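PDB 4KZS: LPP20 lipofamily protein from Helicobacter pylori R046Wa, which is a secreted protein of unknown function, possibly connected with the outer membrane and the Tol-Pal system. Local coordinates for residues A[112-117]-A[148-153]; A[119-124]-A[141-146]. One frame throughout, in Å; residues are numbered along the deposited sequence.

How the interactions relate
Interactions 1 and 2 pair the same two helices, 103-121 and 135-157, at successive levels, their centres about 10 Å apart. Interaction 2 is nested within the chain loop closed by interaction 1, and L117 joins the levels: its CD1 packs 3.7 Å from CB of K146. Interaction 1, partly buried and farther from the centre of the chain, combines an aliphatic contact with a tyrosine-glutamate hydrogen bond. Interaction 2 lies deeper and is apolar, apart from the glutamine at its exposed margin; two leucines meet a phenylalanine ring. Both fall in the middle domain of the family, and helix 165-172 packs against interaction 2, consistent with a three-helix bundle.

Interaction 1 of 2, residues A[112-117]-A[148-153]; sequences DKYNAL and MPIERI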
loop_
_atom_site.group_PDB
_atom_site.type_symbol
_atom_site.label_atom_id
_atom_site.label_comp_id
_atom_site.label_asym_id
_atom_site.label_seq_id
_atom_site.Cartn_x
_atom_site.Cartn_y
_atom_site.Cartn_z
ATOM N N ASP A 112 -17.904 -0.047 -4.480
ATOM C CA ASP A 112 -17.638 1.308 -4.054
ATOM C C ASP A 112 -16.211 1.544 -3.600
ATOM O O ASP A 112 -15.628 2.565 -3.945
ATOM C CB ASP A 112 -18.639 1.756 -2.991
ATOM C CG ASP A 112 -20.089 1.774 -3.505
ATOM O OD1 ASP A 112 -20.340 1.678 -4.737
ATOM O OD2 ASP A 112 -21.001 1.885 -2.664
ATOM N N LYS A 113 -15.672 0.626 -2.798
ATOM C CA LYS A 113 -14.309 0.732 -2.284
ATOM C C LYS A 113 -13.371 0.592 -3.504
ATOM O O LYS A 113 -12.336 1.238 -3.581
ATOM C CB LYS A 113 -14.052 -0.358 -1.231
ATOM C CG LYS A 113 -12.747 -0.252 -0.437
ATOM C CD LYS A 113 -12.652 -1.352 0.637
ATOM C CE LYS A 113 -11.333 -1.343 1.423
ATOM N NZ LYS A 113 -11.150 -0.103 2.227
ATOM N N TYR A 114 -13.762 -0.201 -4.485
ATOM C CA TYR A 114 -13.003 -0.273 -5.716
ATOM C C TYR A 114 -12.987 1.066 -6.450
ATOM O O TYR A 114 -11.905 1.620 -6.613
ATOM C CB TYR A 114 -13.578 -1.336 -6.623
ATOM C CG TYR A 114 -12.814 -1.511 -7.874
ATOM C CD1 TYR A 114 -13.033 -0.674 -8.927
ATOM C CD2 TYR A 114 -11.885 -2.530 -8.021
ATOM C CE1 TYR A 114 -12.351 -0.820 -10.114
ATOM C CE2 TYR A 114 -11.180 -2.694 -9.205
ATOM C CZ TYR A 114 -11.422 -1.824 -10.264
ATOM O OH TYR A 114 -10.765 -1.919 -11.485
ATOM N N ASN A 115 -14.167 1.585 -6.867
ATOM C CA ASN A 115 -14.274 2.898 -7.502
ATOM C C ASN A 115 -13.469 3.967 -6.756
ATOM O O ASN A 115 -12.842 4.809 -7.378
ATOM C CB ASN A 115 -15.698 3.331 -7.636
ATOM C CG ASN A 115 -16.526 2.340 -8.438
ATOM O OD1 ASN A 115 -15.978 1.530 -9.189
ATOM N ND2 ASN A 115 -17.854 2.361 -8.255
ATOM N N ALA A 116 -13.405 3.877 -5.439
ATOM C CA ALA A 116 -12.696 4.858 -4.647
ATOM C C ALA A 116 -11.220 4.635 -4.819
ATOM O O ALA A 116 -10.458 5.592 -4.876
ATOM C CB ALA A 116 -13.082 4.754 -3.175
ATOM N N LEU A 117 -10.810 3.374 -4.912
ATOM C CA LEU A 117 -9.404 3.074 -5.193
ATOM C C LEU A 117 -8.983 3.576 -6.590
ATOM O O LEU A 117 -7.895 4.128 -6.710
ATOM C CB LEU A 117 -9.082 1.585 -5.005
ATOM C CG LEU A 117 -9.166 1.200 -3.521
ATOM C CD1 LEU A 117 -9.279 -0.308 -3.360
ATOM C CD2 LEU A 117 -7.999 1.727 -2.728
ATOM N N MET A 148 -6.804 -5.279 -6.826
ATOM C CA MET A 148 -6.885 -6.492 -7.606
ATOM C C MET A 148 -7.718 -7.591 -6.938
ATOM O O MET A 148 -8.583 -8.220 -7.568
ATOM C CB MET A 148 -5.496 -6.989 -7.899
ATOM C CG MET A 148 -4.858 -6.210 -9.000
ATOM S SD MET A 148 -3.173 -6.759 -9.210
ATOM C CE MET A 148 -3.489 -8.469 -9.729
ATOM N N PRO A 149 -7.462 -7.850 -5.653
ATOM C CA PRO A 149 -8.373 -8.817 -5.030
ATOM C C PRO A 149 -9.863 -8.381 -5.093
ATOM O O PRO A 149 -10.743 -9.217 -5.466
ATOM C CB PRO A 149 -7.853 -8.911 -3.584
ATOM C CG PRO A 149 -6.430 -8.424 -3.646
ATOM C CD PRO A 149 -6.427 -7.362 -4.718
ATOM N N ILE A 150 -10.148 -7.106 -4.751
ATOM C CA ILE A 150 -11.545 -6.635 -4.756
ATOM C C ILE A 150 -12.066 -6.925 -6.113
ATOM O O ILE A 150 -13.172 -7.425 -6.266
ATOM C CB ILE A 150 -11.692 -5.130 -4.387
ATOM C CG1 ILE A 150 -11.324 -4.965 -2.905
ATOM C CG2 ILE A 150 -13.112 -4.623 -4.687
ATOM C CD1 ILE A 150 -11.178 -3.558 -2.404
ATOM N N GLU A 151 -11.248 -6.669 -7.118
ATOM C CA GLU A 151 -11.759 -6.832 -8.489
ATOM C C GLU A 151 -11.983 -8.271 -8.867
ATOM O O GLU A 151 -12.907 -8.580 -9.630
ATOM C CB GLU A 151 -10.833 -6.205 -9.484
ATOM C CG GLU A 151 -11.082 -6.665 -10.885
ATOM C CD GLU A 151 -10.061 -6.096 -11.820
ATOM O OE1 GLU A 151 -10.115 -4.863 -12.056
ATOM O OE2 GLU A 151 -9.223 -6.885 -12.315
ATOM N N ARG A 152 -11.133 -9.151 -8.340
ATOM C CA ARG A 152 -11.296 -10.570 -8.605
ATOM C C ARG A 152 -12.678 -10.989 -8.110
ATOM O O ARG A 152 -13.454 -11.590 -8.862
ATOM C CB ARG A 152 -10.196 -11.403 -7.950
ATOM C CG ARG A 152 -9.704 -12.515 -8.867
ATOM C CD ARG A 152 -8.621 -13.395 -8.253
ATOM N NE ARG A 152 -7.769 -12.706 -7.280
ATOM C CZ ARG A 152 -7.272 -13.281 -6.179
ATOM N NH1 ARG A 152 -7.530 -14.566 -5.875
ATOM N NH2 ARG A 152 -6.512 -12.564 -5.360
ATOM N N ILE A 153 -12.996 -10.616 -6.868
ATOM C CA ILE A 153 -14.319 -10.868 -6.334
ATOM C C ILE A 153 -15.416 -10.342 -7.246
ATOM O O ILE A 153 -16.326 -11.099 -7.635
ATOM C CB ILE A 153 -14.488 -10.229 -4.968
ATOM C CG1 ILE A 153 -13.359 -10.722 -4.075
ATOM C CG2 ILE A 153 -15.865 -10.573 -4.425
ATOM C CD1 ILE A 153 -13.420 -10.214 -2.666
#
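Y114 and I150 face each other where helices 103-121 and 135-157 pass with the axes of these short segments 9.8 Å apart at closest, running in roughly opposite directions at 138°, an arrangement consistent with the three-helix bundle of this protein. The CG2 methyl of I150 sits 3.8 Å from CB of Y114 and beside the ring edge, close to the ring plane. The other branch of I150 serves different partners: its terminal CD1 lies 3.9 Å from CD1 of L117 and 4.0 Å from CD of K113, and the side chains of L117 and K113 each cross that of I150 at about a right angle. A beta-branched residue suits this place because its two arms part: CG2 goes to Y114, while the CG1 arm carries CD1 to K113 and L117, about a turn apart. CG of Y114 stands anti to the backbone N (chi1 -177°), and the ring beyond it runs on to E151. There CE2 of Y114 packs 3.5 Å from CB of E151, and the hydroxyl OH donates a hydrogen bond of 3.1 Å to OE1 of E151, approaching that oxygen almost in line with the C-O bond. Ring and carboxylate planes differ by 36°.

Farther out, L154, V161 and L164 border Y114, and L164 also touches E151. The second carboxylate oxygen of E151 has a long, weak ion pair with K155. K113 contributes its aliphatic chain to I150, while its ammonium end turns away to a weak hydrogen bond with the carbonyl of L78. P149, which has no N-H to give to the preceding turn, marks a kink in the helix just before I150.

The contact thus divides by chemistry. The methyls of I150 meet carbon, and tyrosine suits the boundary: its ring packs in the buried part while its hydroxyl reaches a partly exposed carboxylate. Such a bond, with K155 nearby, would probably favour the ionised form of E151.

Interaction 2 of 2, residues A[119-124]-A[141-146]; sequences GQFSTL and GDLLAK
F121 and L143 bring the two backbones closest, their CA atoms 7.0 Å apart. Segment 141-146 is regular helix, with A145 N bonded to the carbonyl of G141 and K146 N to that of D142. In 119-124, by contrast, the helical bonding is weak about 119-121, and the chain passes into a turn in which L124 N bonds to the carbonyl O of F121. T123 adds a side-chain bond: its OG1 donates to the carbonyl O of Q120 over 3.1 Å, coming from above the carbonyl plane.

The F121 ring carries much of the contact. The side chain leaves the backbone with CG anti to the backbone N (chi1 -160°), and the ring itself comes close to L143 and L144. L143 CD1 comes to the ring edge, near the ring plane, 3.6 Å from CD1 of F121. L144 crosses the phenylalanine at about a right angle and lays its CD1 methyl over one ring face, while its CD2 lies 3.6 Å from CZ of F121. The two leucines therefore address an edge and a face of one ring; the fork of L144 puts both methyls on it, while that of L143 divides, CD1 to F121 and L124 and CD2 to Q120. The CD1 of L124 stands 3.7 Å from CD1 of L143. At the exposed margin Q120, its chain extended, crosses L143 and sets NE2 3.7 Å from CD2 of L143, so its methylenes and amide border the leucine on the solvent side.

Around this pair, M140 of helix 135-157 also touches F121, and L124 reaches back along that helix to Q136 and S139. From helix 165-172, E168 and Y171 pack on L144, and the rings of Y167 and F121 meet in a T-shaped (edge-to-face) stack, so helices 103-121, 135-157 and 165-172 come together at F121, consistent with the three-helix bundle.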
loop_
_atom_site.group_PDB
_atom_site.type_symbol
_atom_site.label_atom_id
_atom_site.label_comp_id
_atom_site.label_asym_id
_atom_site.label_seq_id
_atom_site.Cartn_x
_atom_site.Cartn_y
_atom_site.Cartn_z
ATOM N N GLY A 119 -10.271 5.991 -8.641
ATOM C CA GLY A 119 -10.160 7.427 -8.667
ATOM C C GLY A 119 -9.238 8.000 -7.599
ATOM O O GLY A 119 -9.152 9.218 -7.414
ATOM N N GLN A 120 -8.559 7.152 -6.859
ATOM C CA GLN A 120 -7.574 7.702 -5.962
ATOM C C GLN A 120 -6.228 7.618 -6.663
ATOM O O GLN A 120 -5.275 8.275 -6.246
ATOM C CB GLN A 120 -7.522 6.903 -4.685
ATOM C CG GLN A 120 -6.625 7.558 -3.683
ATOM C CD GLN A 120 -6.597 6.809 -2.395
ATOM O OE1 GLN A 120 -7.583 6.155 -2.031
ATOM N NE2 GLN A 120 -5.462 6.884 -1.683
ATOM N N PHE A 121 -6.158 6.776 -7.702
ATOM C CA PHE A 121 -4.913 6.433 -8.365
ATOM C C PHE A 121 -4.600 7.581 -9.259
ATOM O O PHE A 121 -3.472 8.072 -9.268
ATOM C CB PHE A 121 -5.070 5.172 -9.222
ATOM C CG PHE A 121 -3.770 4.476 -9.549
ATOM C CD1 PHE A 121 -3.082 3.765 -8.571
ATOM C CD2 PHE A 121 -3.241 4.509 -10.832
ATOM C CE1 PHE A 121 -1.893 3.105 -8.865
ATOM C CE2 PHE A 121 -2.058 3.844 -11.138
ATOM C CZ PHE A 121 -1.387 3.135 -10.152
ATOM N N SER A 122 -5.624 8.011 -9.999
ATOM C CA SER A 122 -5.507 9.139 -10.912
ATOM C C SER A 122 -4.890 10.347 -10.215
ATOM O O SER A 122 -4.134 11.086 -10.827
ATOM C CB SER A 122 -6.856 9.485 -11.506
ATOM O OG SER A 122 -7.769 9.681 -10.449
ATOM N N THR A 123 -5.161 10.506 -8.923
ATOM C CA THR A 123 -4.581 11.606 -8.137
ATOM C C THR A 123 -3.160 11.308 -7.611
ATOM O O THR A 123 -2.634 12.016 -6.733
ATOM C CB THR A 123 -5.507 12.050 -6.970
ATOM O OG1 THR A 123 -5.200 11.315 -5.775
ATOM C CG2 THR A 123 -6.982 11.925 -7.357
ATOM N N LEU A 124 -2.550 10.262 -8.155
ATOM C CA LEU A 124 -1.225 9.850 -7.730
ATOM C C LEU A 124 -0.233 9.772 -8.882
ATOM O O LEU A 124 0.965 9.676 -8.646
ATOM C CB LEU A 124 -1.304 8.511 -7.012
ATOM C CG LEU A 124 -1.575 8.595 -5.523
ATOM C CD1 LEU A 124 -1.681 7.187 -4.952
ATOM C CD2 LEU A 124 -0.458 9.378 -4.857
ATOM N N GLY A 141 1.465 1.464 -5.461
ATOM C CA GLY A 141 1.619 0.014 -5.266
ATOM C C GLY A 141 0.510 -0.551 -4.391
ATOM O O GLY A 141 -0.158 -1.543 -4.747
ATOM N N ASP A 142 0.286 0.108 -3.254
ATOM C CA ASP A 142 -0.804 -0.284 -2.353
ATOM C C ASP A 142 -2.218 -0.329 -2.975
ATOM O O ASP A 142 -2.943 -1.331 -2.776
ATOM C CB ASP A 142 -0.779 0.571 -1.097
ATOM C CG ASP A 142 0.540 0.448 -0.341
ATOM O OD1 ASP A 142 1.049 -0.692 -0.256
ATOM O OD2 ASP A 142 1.058 1.486 0.163
ATOM N N LEU A 143 -2.592 0.731 -3.709
ATOM C CA LEU A 143 -3.908 0.799 -4.305
ATOM C C LEU A 143 -4.122 -0.428 -5.195
ATOM O O LEU A 143 -5.126 -1.175 -5.065
ATOM C CB LEU A 143 -4.093 2.106 -5.095
ATOM C CG LEU A 143 -3.835 3.458 -4.397
ATOM C CD1 LEU A 143 -4.325 4.577 -5.289
ATOM C CD2 LEU A 143 -4.494 3.614 -3.031
ATOM N N LEU A 144 -3.138 -0.652 -6.058
ATOM C CA LEU A 144 -3.190 -1.714 -7.021
ATOM C C LEU A 144 -3.250 -3.052 -6.292
ATOM O O LEU A 144 -3.983 -3.981 -6.676
ATOM C CB LEU A 144 -1.986 -1.593 -7.926
ATOM C CG LEU A 144 -2.240 -0.988 -9.308
ATOM C CD1 LEU A 144 -3.285 0.096 -9.295
ATOM C CD2 LEU A 144 -0.977 -0.440 -9.921
ATOM N N ALA A 145 -2.556 -3.135 -5.176
ATOM C CA ALA A 145 -2.648 -4.335 -4.367
ATOM C C ALA A 145 -4.012 -4.529 -3.643
ATOM O O ALA A 145 -4.443 -5.668 -3.484
ATOM C CB ALA A 145 -1.529 -4.310 -3.381
ATOM N N LYS A 146 -4.673 -3.460 -3.174
ATOM C CA LYS A 146 -6.039 -3.590 -2.598
ATOM C C LYS A 146 -7.036 -3.902 -3.705
ATOM O O LYS A 146 -7.843 -4.822 -3.575
ATOM C CB LYS A 146 -6.501 -2.319 -1.922
ATOM C CG LYS A 146 -5.619 -1.739 -0.827
ATOM C CD LYS A 146 -6.148 -2.137 0.540
ATOM C CE LYS A 146 -5.507 -1.350 1.680
ATOM N NZ LYS A 146 -6.111 -1.738 2.996
#